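Side-chain contacts in MFP2b (Ascaris suum, PDB 2BJR), which enhances polymerisation of the major sperm protein (MSP) in the amoeboid crawling of nematode sperm and binds a zinc ion: residues 25-28 and 32-35; 78-83 and 91-96; 218-221 and 227-230; 222-227 and 337-342. All blocks are in the same frame, centred on the assembly; numbering follows the deposited sequence.

Contact 1 of 4, residues 25-28 and 32-35; sequences VKAL and NMYV
K26 and Y34 face each other as a non-hydrogen-bonded antiparallel pair, with K26 CA 4.2 Å from Y34 CA, and the backbone bonds lie on the residues flanking them. V35 N donates to V25 O over 3.1 Å with an N-H...O angle of 169°, while A27 N donates to M33 O over 2.8 Å at a more bent 150°. This single bridge marks where the chain, having turned back on itself through residues 29-31, enters strand 34-40. Each acceptor also receives a weaker CA-H...O approach, from Y34 CA to V25 O and from K26 CA to M33 O.

The side chains of K26 and Y34 run side by side in the same direction. With chi1 of K26 at -53°, CG lies opposite the carbonyl carbon and comes within 3.7 Å of Y34 CE2, an oblique approach to the ring. Further out, CE passes near the phenol oxygen. The ammonium group bonds to Q31 O and Q270 OE1, and Y34 OH is hydrogen-bonded to D197 OD1, so both polar ends are held by partners beyond the paired backbones. A27 CB packs 4.1 Å from CG of M33, a selenomethionine whose selenium end then leads away. V25 CG1 and V35 CG2 make a looser apolar touch at 4.3 Å.

V25 and V35 both bond through their backbones to L80 of strand 76-81, and Y34 does so to A49 of strand 43-52; A27 rests on L121 of strand 117-122, and V35 meets W95 of strand 92-97.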
# COMPACT_ATOMS: atom_id res chain seq x y z
N VAL A 25 5.30 6.39 4.68
CA VAL A 25 6.13 5.92 3.60
C VAL A 25 6.09 4.39 3.60
O VAL A 25 6.45 3.75 4.59
CB VAL A 25 7.54 6.45 3.71
CG1 VAL A 25 8.47 5.77 2.67
CG2 VAL A 25 7.55 7.98 3.57
N LYS A 26 5.63 3.81 2.49
CA LYS A 26 5.67 2.35 2.33
C LYS A 26 7.01 1.78 2.01
O LYS A 26 7.80 2.40 1.32
CB LYS A 26 4.73 1.96 1.17
CG LYS A 26 3.37 2.51 1.39
CD LYS A 26 2.41 1.92 0.41
CE LYS A 26 1.46 0.95 1.03
NZ LYS A 26 0.49 0.54 -0.04
N ALA A 27 7.32 0.58 2.51
CA ALA A 27 8.42 -0.20 1.94
C ALA A 27 8.17 -0.39 0.46
O ALA A 27 7.06 -0.73 0.08
CB ALA A 27 8.50 -1.49 2.61
N LEU A 28 9.22 -0.16 -0.37
CA LEU A 28 9.01 -0.08 -1.84
C LEU A 28 8.36 -1.33 -2.34
O LEU A 28 8.85 -2.41 -2.08
CB LEU A 28 10.33 0.08 -2.56
CG LEU A 28 10.24 0.30 -4.09
CD1 LEU A 28 9.64 1.62 -4.39
CD2 LEU A 28 11.60 0.11 -4.71
N ASN A 32 1.36 -3.45 2.32
CA ASN A 32 0.91 -3.13 3.65
C ASN A 32 2.06 -3.23 4.62
O ASN A 32 2.01 -4.01 5.57
CB ASN A 32 -0.20 -4.03 4.03
CG ASN A 32 -0.85 -3.68 5.38
OD1 ASN A 32 -0.86 -2.54 5.80
ND2 ASN A 32 -1.44 -4.71 6.04
N MSE A 33 3.10 -2.48 4.33
CA MSE A 33 4.32 -2.51 5.12
C MSE A 33 4.91 -1.10 5.05
O MSE A 33 5.22 -0.64 3.95
CB MSE A 33 5.30 -3.56 4.59
CG MSE A 33 6.53 -3.74 5.44
SE MSE A 33 7.60 -5.22 4.74
CE MSE A 33 6.22 -6.66 5.06
N TYR A 34 5.10 -0.45 6.22
CA TYR A 34 5.52 0.95 6.30
C TYR A 34 6.77 1.07 7.19
O TYR A 34 6.94 0.30 8.12
CB TYR A 34 4.40 1.84 6.84
CG TYR A 34 3.08 1.73 6.10
CD1 TYR A 34 2.19 0.69 6.36
CD2 TYR A 34 2.70 2.69 5.19
CE1 TYR A 34 0.99 0.59 5.67
CE2 TYR A 34 1.50 2.60 4.53
CZ TYR A 34 0.66 1.58 4.77
OH TYR A 34 -0.54 1.59 4.13
N VAL A 35 7.59 2.07 6.88
CA VAL A 35 8.84 2.31 7.57
C VAL A 35 8.53 2.89 8.95
O VAL A 35 7.88 3.95 9.08
CB VAL A 35 9.79 3.27 6.75
CG1 VAL A 35 11.11 3.39 7.44
CG2 VAL A 35 9.99 2.73 5.34

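Contact 2 of 4, residues 78-83 and 91-96; sequences QVLQYK and YWYNWI
Y82 reaches across to Y91 with its hydroxyl while its ring meets two other tyrosine rings, bringing together segments that lie too far apart for backbone pairing: the closest CA atoms, Y82 CA and W92 CA, are 8.1 Å apart. The result is an aromatic cluster of Y82, Y91 and Y93 between strand 76-81 and strand 92-97, which belong to different antiparallel sheets.

With Y82 CG anti to the backbone N (chi1 -170°), the ring extends to the opposite segment and slides past both Y91 and Y93. Its OH donates to Y91 O over a short 2.5 Å, in the carbonyl plane and on a lone pair. Beside this bond the edge of Y82 points at the face of Y91 in an offset edge-to-face pair, the planes standing 74° apart and Y82 CE1 lying 3.6 Å from Y91 CE1. Y93 meets Y82 obliquely, its CE1 3.9 Å from Y82 CD1. L80 comes to Y93 from the opposite direction and sets CD1 3.5 Å from Y93 OH.

The cluster borders the zinc site: the nearest side-chain atoms of Y82 and the zinc ligand H86 are about 4 Å apart. R165 of strand 161-166 makes a cation-pi contact with Y91, and D9 takes a hydrogen bond with Y93 OH. A water joins the two segments at the phenol ends. It donates to Q81 O and, over 2.8 Å, to Y93 OH, and it also bonds Y91 OH in the plane of that ring.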
# COMPACT_ATOMS: atom_id res chain seq x y z
N GLN A 78 7.00 5.70 15.81
CA GLN A 78 6.95 6.70 14.74
C GLN A 78 6.92 6.00 13.38
O GLN A 78 7.51 4.92 13.25
CB GLN A 78 8.12 7.65 14.83
CG GLN A 78 7.98 8.61 16.02
CD GLN A 78 9.28 9.24 16.40
OE1 GLN A 78 10.13 8.58 16.94
NE2 GLN A 78 9.42 10.55 16.19
N VAL A 79 6.23 6.63 12.43
CA VAL A 79 6.14 6.17 11.03
C VAL A 79 6.67 7.24 10.13
O VAL A 79 6.35 8.46 10.28
CB VAL A 79 4.70 5.79 10.68
CG1 VAL A 79 4.58 5.30 9.20
CG2 VAL A 79 4.23 4.69 11.62
N LEU A 80 7.60 6.85 9.29
CA LEU A 80 8.18 7.78 8.34
C LEU A 80 7.07 8.42 7.51
O LEU A 80 6.13 7.73 7.07
CB LEU A 80 9.14 7.08 7.43
CG LEU A 80 10.00 7.94 6.49
CD1 LEU A 80 10.86 8.94 7.27
CD2 LEU A 80 10.88 7.00 5.70
N GLN A 81 7.17 9.74 7.34
CA GLN A 81 6.16 10.52 6.63
C GLN A 81 6.81 11.29 5.52
O GLN A 81 7.90 11.80 5.66
CB GLN A 81 5.45 11.44 7.60
CG GLN A 81 4.46 12.43 7.02
CD GLN A 81 3.77 13.24 8.11
OE1 GLN A 81 4.38 14.16 8.61
NE2 GLN A 81 2.57 12.87 8.53
N TYR A 82 6.12 11.38 4.38
CA TYR A 82 6.55 12.20 3.30
C TYR A 82 5.31 12.99 2.83
O TYR A 82 4.56 12.54 1.96
CB TYR A 82 7.23 11.38 2.20
CG TYR A 82 7.89 12.27 1.18
CD1 TYR A 82 9.14 12.81 1.41
CD2 TYR A 82 7.21 12.66 0.01
CE1 TYR A 82 9.73 13.66 0.53
CE2 TYR A 82 7.82 13.52 -0.91
CZ TYR A 82 9.07 14.01 -0.67
OH TYR A 82 9.70 14.89 -1.55
N LYS A 83 5.09 14.15 3.48
CA LYS A 83 3.95 15.04 3.28
C LYS A 83 4.50 16.27 2.58
O LYS A 83 5.33 16.98 3.14
CB LYS A 83 3.38 15.41 4.63
CG LYS A 83 2.19 16.36 4.68
CD LYS A 83 1.46 16.22 6.03
CE LYS A 83 0.05 16.84 5.96
NZ LYS A 83 -0.72 16.87 7.24
N TYR A 91 13.93 17.52 -0.49
CA TYR A 91 14.37 16.15 -0.75
C TYR A 91 13.21 15.30 -1.23
O TYR A 91 12.03 15.65 -1.05
CB TYR A 91 14.98 15.49 0.53
CG TYR A 91 14.01 15.31 1.65
CD1 TYR A 91 13.34 14.10 1.84
CD2 TYR A 91 13.77 16.33 2.54
CE1 TYR A 91 12.41 13.96 2.87
CE2 TYR A 91 12.86 16.17 3.58
CZ TYR A 91 12.18 14.99 3.74
OH TYR A 91 11.26 14.87 4.74
N TRP A 92 13.56 14.19 -1.83
CA TRP A 92 12.61 13.08 -2.07
C TRP A 92 13.35 11.78 -1.81
O TRP A 92 14.59 11.72 -1.82
CB TRP A 92 12.05 13.08 -3.52
CG TRP A 92 13.08 13.13 -4.64
CD1 TRP A 92 13.75 14.25 -5.10
CD2 TRP A 92 13.50 12.06 -5.48
NE1 TRP A 92 14.58 13.91 -6.14
CE2 TRP A 92 14.44 12.58 -6.41
CE3 TRP A 92 13.20 10.70 -5.55
CZ2 TRP A 92 15.08 11.79 -7.36
CZ3 TRP A 92 13.81 9.93 -6.53
CH2 TRP A 92 14.75 10.48 -7.41
N TYR A 93 12.59 10.73 -1.51
CA TYR A 93 13.17 9.44 -1.15
C TYR A 93 13.30 8.53 -2.36
O TYR A 93 12.40 8.44 -3.21
CB TYR A 93 12.32 8.77 -0.09
CG TYR A 93 12.35 9.43 1.27
CD1 TYR A 93 11.19 9.57 2.03
CD2 TYR A 93 13.55 9.86 1.84
CE1 TYR A 93 11.22 10.11 3.29
CE2 TYR A 93 13.57 10.41 3.12
CZ TYR A 93 12.42 10.53 3.82
OH TYR A 93 12.43 11.10 5.08
N ASN A 94 14.46 7.92 -2.47
CA ASN A 94 14.77 6.99 -3.55
C ASN A 94 15.33 5.71 -2.94
O ASN A 94 16.30 5.77 -2.18
CB ASN A 94 15.79 7.63 -4.49
CG ASN A 94 15.98 6.86 -5.78
OD1 ASN A 94 15.19 6.00 -6.14
ND2 ASN A 94 17.06 7.17 -6.48
N TRP A 95 14.76 4.56 -3.27
CA TRP A 95 15.25 3.30 -2.73
C TRP A 95 16.37 2.78 -3.59
O TRP A 95 16.19 2.60 -4.78
CB TRP A 95 14.13 2.25 -2.64
CG TRP A 95 13.05 2.52 -1.67
CD1 TRP A 95 11.98 3.32 -1.83
CD2 TRP A 95 12.91 1.95 -0.34
NE1 TRP A 95 11.21 3.33 -0.70
CE2 TRP A 95 11.74 2.48 0.22
CE3 TRP A 95 13.70 1.10 0.43
CZ2 TRP A 95 11.29 2.15 1.50
CZ3 TRP A 95 13.26 0.74 1.68
CH2 TRP A 95 12.07 1.27 2.21
N ILE A 96 17.55 2.53 -3.01
CA ILE A 96 18.69 2.04 -3.75
C ILE A 96 19.17 0.71 -3.20
O ILE A 96 18.89 0.37 -2.06
CB ILE A 96 19.86 3.05 -3.70
CG1 ILE A 96 20.40 3.17 -2.25
CG2 ILE A 96 19.39 4.35 -4.21
CD1 ILE A 96 21.68 3.98 -2.15
O HOH W 1 10.29 12.81 5.83

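Contact 3 of 4, residues 218-221 and 227-230; sequences LDTL and DQYV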
# COMPACT_ATOMS: atom_id res chain seq x y z
N LEU A 218 -23.54 3.73 -10.67
CA LEU A 218 -24.26 2.49 -10.58
C LEU A 218 -25.76 2.65 -10.40
O LEU A 218 -26.24 3.62 -9.81
CB LEU A 218 -23.73 1.70 -9.35
CG LEU A 218 -22.23 1.38 -9.41
CD1 LEU A 218 -21.89 0.47 -8.21
CD2 LEU A 218 -21.82 0.73 -10.70
N ASP A 219 -26.49 1.67 -10.89
CA ASP A 219 -27.89 1.45 -10.48
C ASP A 219 -27.83 0.52 -9.28
O ASP A 219 -27.78 -0.70 -9.42
CB ASP A 219 -28.66 0.85 -11.65
CG ASP A 219 -30.08 0.41 -11.30
OD1 ASP A 219 -30.67 0.78 -10.24
OD2 ASP A 219 -30.69 -0.35 -12.09
N THR A 220 -27.74 1.12 -8.09
CA THR A 220 -27.28 0.39 -6.90
C THR A 220 -28.38 0.09 -5.88
O THR A 220 -29.57 0.30 -6.13
CB THR A 220 -26.05 1.10 -6.28
OG1 THR A 220 -25.43 0.25 -5.30
CG2 THR A 220 -26.42 2.36 -5.50
N LEU A 221 -27.99 -0.47 -4.75
CA LEU A 221 -28.92 -0.85 -3.73
C LEU A 221 -29.41 0.31 -2.87
O LEU A 221 -28.76 1.35 -2.76
CB LEU A 221 -28.28 -1.89 -2.82
CG LEU A 221 -28.07 -3.24 -3.48
CD1 LEU A 221 -27.10 -4.07 -2.62
CD2 LEU A 221 -29.40 -3.95 -3.64
N ASP A 227 -22.04 6.48 -6.78
CA ASP A 227 -20.63 6.67 -7.17
C ASP A 227 -19.75 6.06 -6.08
O ASP A 227 -19.56 6.61 -4.98
CB ASP A 227 -20.32 8.13 -7.42
CG ASP A 227 -21.11 8.69 -8.58
OD1 ASP A 227 -21.15 8.04 -9.67
OD2 ASP A 227 -21.77 9.75 -8.48
N GLN A 228 -19.25 4.88 -6.41
CA GLN A 228 -18.50 4.04 -5.50
C GLN A 228 -17.13 3.78 -6.09
O GLN A 228 -17.02 3.57 -7.27
CB GLN A 228 -19.24 2.73 -5.33
CG GLN A 228 -20.55 2.84 -4.62
CD GLN A 228 -21.44 1.60 -4.75
OE1 GLN A 228 -20.95 0.46 -4.90
NE2 GLN A 228 -22.74 1.81 -4.69
N TYR A 229 -16.10 3.79 -5.26
CA TYR A 229 -14.74 3.71 -5.73
C TYR A 229 -13.98 2.65 -4.95
O TYR A 229 -14.35 2.30 -3.85
CB TYR A 229 -14.03 5.03 -5.56
CG TYR A 229 -14.73 6.22 -6.23
CD1 TYR A 229 -15.81 6.86 -5.60
CD2 TYR A 229 -14.31 6.69 -7.46
CE1 TYR A 229 -16.43 7.97 -6.17
CE2 TYR A 229 -14.98 7.77 -8.07
CZ TYR A 229 -16.00 8.41 -7.36
OH TYR A 229 -16.67 9.48 -7.92
N VAL A 230 -12.95 2.09 -5.59
CA VAL A 230 -12.21 0.97 -5.03
C VAL A 230 -11.29 1.37 -3.86
O VAL A 230 -10.50 2.29 -3.96
CB VAL A 230 -11.34 0.37 -6.12
CG1 VAL A 230 -10.43 -0.79 -5.51
CG2 VAL A 230 -12.21 -0.20 -7.22
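The side-chain amide of Q228 is approached by T220 from the opposite direction and crossed by L218. L218 and T220 belong to the irregular loop that leads into strand 229-235, and Q228 stands close to where that strand begins; the strand lies between strands 238-247 and 268-274 in a curled antiparallel sheet in the second half of the chain.

T220 OG1 stands anti to its own backbone N (chi1 -168°), which turns the hydroxyl to the amide, and Q228, extended beyond CG, delivers NE2 to it over 3.2 Å. The acceptor lies only 9° out of the amide plane, and the N-H...O angle is 149°, a moderately bent bond. L218 runs at about a right angle to Q228, so that its methyl CD1 sits 3.7 Å from Q228 CD.

Partners elsewhere fix which end of the amide is which. NE2 also donates to N225 O, OE1 accepts from L325 N, and T220 OG1 is further bonded to E323 O. The buried amide is thus held at both ends, its rotation set by donors and acceptors that a flipped group would not match, and through them the loop is joined to strand 322-329 of the neighbouring sheet. Against the OE1 end, L218 CD1 packs at 3.4 Å from Q228 OE1.

Contact 4 of 4, residues 222-227 and 337-342; sequences PGENPD and IGYGGT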
# COMPACT_ATOMS: atom_id res chain seq x y z
N PRO A 222 -30.58 0.15 -2.28
CA PRO A 222 -31.11 1.16 -1.35
C PRO A 222 -30.12 1.50 -0.25
O PRO A 222 -29.52 0.60 0.40
CB PRO A 222 -32.35 0.45 -0.73
CG PRO A 222 -32.81 -0.46 -1.77
CD PRO A 222 -31.53 -0.96 -2.46
N GLY A 223 -29.93 2.80 -0.05
CA GLY A 223 -29.04 3.33 0.96
C GLY A 223 -27.60 3.52 0.51
O GLY A 223 -26.80 4.02 1.23
N GLU A 224 -27.28 3.14 -0.71
CA GLU A 224 -25.92 3.29 -1.19
C GLU A 224 -25.81 4.43 -2.17
O GLU A 224 -26.72 4.71 -2.97
CB GLU A 224 -25.49 1.99 -1.87
CG GLU A 224 -25.53 0.79 -0.95
CD GLU A 224 -24.56 0.89 0.21
OE1 GLU A 224 -23.46 1.41 0.03
OE2 GLU A 224 -24.93 0.50 1.32
N ASN A 225 -24.67 5.11 -2.13
CA ASN A 225 -24.31 6.10 -3.13
C ASN A 225 -24.00 5.45 -4.48
O ASN A 225 -23.23 4.47 -4.54
CB ASN A 225 -23.11 6.88 -2.60
CG ASN A 225 -22.89 8.18 -3.30
OD1 ASN A 225 -22.50 8.23 -4.46
ND2 ASN A 225 -23.12 9.29 -2.57
N PRO A 226 -24.59 5.97 -5.57
CA PRO A 226 -24.30 5.47 -6.91
C PRO A 226 -22.83 5.58 -7.37
O PRO A 226 -22.42 4.84 -8.28
CB PRO A 226 -25.22 6.30 -7.82
CG PRO A 226 -26.24 6.89 -6.95
CD PRO A 226 -25.58 7.07 -5.60
N ASP A 227 -22.04 6.48 -6.78
CA ASP A 227 -20.63 6.67 -7.17
C ASP A 227 -19.75 6.06 -6.08
O ASP A 227 -19.56 6.61 -4.98
CB ASP A 227 -20.32 8.13 -7.42
CG ASP A 227 -21.11 8.69 -8.58
OD1 ASP A 227 -21.15 8.04 -9.67
OD2 ASP A 227 -21.77 9.75 -8.48
N ILE A 337 -20.10 -8.61 -0.54
CA ILE A 337 -20.22 -7.21 -0.21
C ILE A 337 -20.59 -7.11 1.27
O ILE A 337 -21.13 -8.08 1.85
CB ILE A 337 -21.33 -6.52 -1.02
CG1 ILE A 337 -22.66 -7.31 -0.94
CG2 ILE A 337 -20.90 -6.31 -2.41
CD1 ILE A 337 -23.87 -6.50 -1.44
N GLY A 338 -20.28 -5.97 1.85
CA GLY A 338 -20.92 -5.56 3.07
C GLY A 338 -22.22 -4.88 2.71
O GLY A 338 -22.21 -3.96 1.91
N TYR A 339 -23.34 -5.34 3.27
CA TYR A 339 -24.61 -4.67 3.04
C TYR A 339 -25.67 -5.13 4.05
O TYR A 339 -25.72 -6.27 4.40
CB TYR A 339 -25.11 -4.96 1.63
CG TYR A 339 -26.38 -4.23 1.30
CD1 TYR A 339 -26.34 -2.90 0.90
CD2 TYR A 339 -27.63 -4.84 1.39
CE1 TYR A 339 -27.50 -2.19 0.61
CE2 TYR A 339 -28.82 -4.12 1.09
CZ TYR A 339 -28.73 -2.78 0.71
OH TYR A 339 -29.84 -2.02 0.42
N GLY A 340 -26.52 -4.21 4.48
CA GLY A 340 -27.66 -4.56 5.29
C GLY A 340 -27.31 -5.13 6.63
O GLY A 340 -28.05 -5.96 7.16
N GLY A 341 -26.18 -4.73 7.18
CA GLY A 341 -25.74 -5.22 8.47
C GLY A 341 -25.10 -6.60 8.47
O GLY A 341 -24.90 -7.19 9.52
N THR A 342 -24.75 -7.11 7.29
CA THR A 342 -24.11 -8.39 7.18
C THR A 342 -23.14 -8.45 5.98
O THR A 342 -22.94 -7.45 5.29
CB THR A 342 -25.18 -9.52 7.13
OG1 THR A 342 -24.55 -10.77 7.36
CG2 THR A 342 -25.78 -9.68 5.79
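Y339 and P222 are brought together by the first torsion of the tyrosine: at -176° it sets CG opposite the backbone N and swings the ring out from the end of strand 334-339 to the loop. On the loop side E224 bends at chi2 (-63°), which folds its carboxylate back beside the ring.

Y339 OH donates to P222 O over 2.6 Å, in the carbonyl plane and on a lone pair, while P222 O lies near the plane of the ring at its edge. The pyrrolidine ring of P222 crosses the tyrosine side chain at about a right angle, and its CD comes 3.5 Å from Y339 OH, so the phenol oxygen is met by both the carbonyl and the ring of one proline. E224 slides past Y339 in the opposite direction. Its OE2 lies near the ring plane, 3.7 Å from Y339 CD1, with the carboxylate and ring planes 61° apart; this places it at the C-H edge, where a negative charge would be favoured electrostatically. E224 CG comes within 3.9 Å of Y339 CE1.

Two arginines hold that carboxylate: R243 pairs with OE1 and R263 with OE2, and R243 also bonds to G338 O. The loop folds on itself as well, N225 OD1 accepting from D227 N at 2.9 Å in an Asx turn. Beyond the tyrosine, Y339 and T342 bond each other's backbones across G340 and G341, both at positive phi: the type I' turn of a tight two-residue beta hairpin joining strands 334-339 and 342-347.

How the contacts relate
The four contacts form two neighbouring pairs, one pair in each of the two cytosolic motility protein family regions. Contacts 1 and 2 come in series, with centres 10 Å apart, and share the sheet in which strands 34-40 and 76-81 are neighbours; probable backbone hydrogen bonds of L80 with V25 and V35 link them. Both precede contacts 3 and 4, which interlock, centres 9 Å apart: 222-227 fills the gap between 218-221 and 227-230 and shares D227. Between the pairs the centres are 30 to 37 Å apart, and nothing touches. The first pair runs from the start of strand 34-40 to the border of the zinc site, whereas the second ties one long loop to strands 322-329 and 334-339.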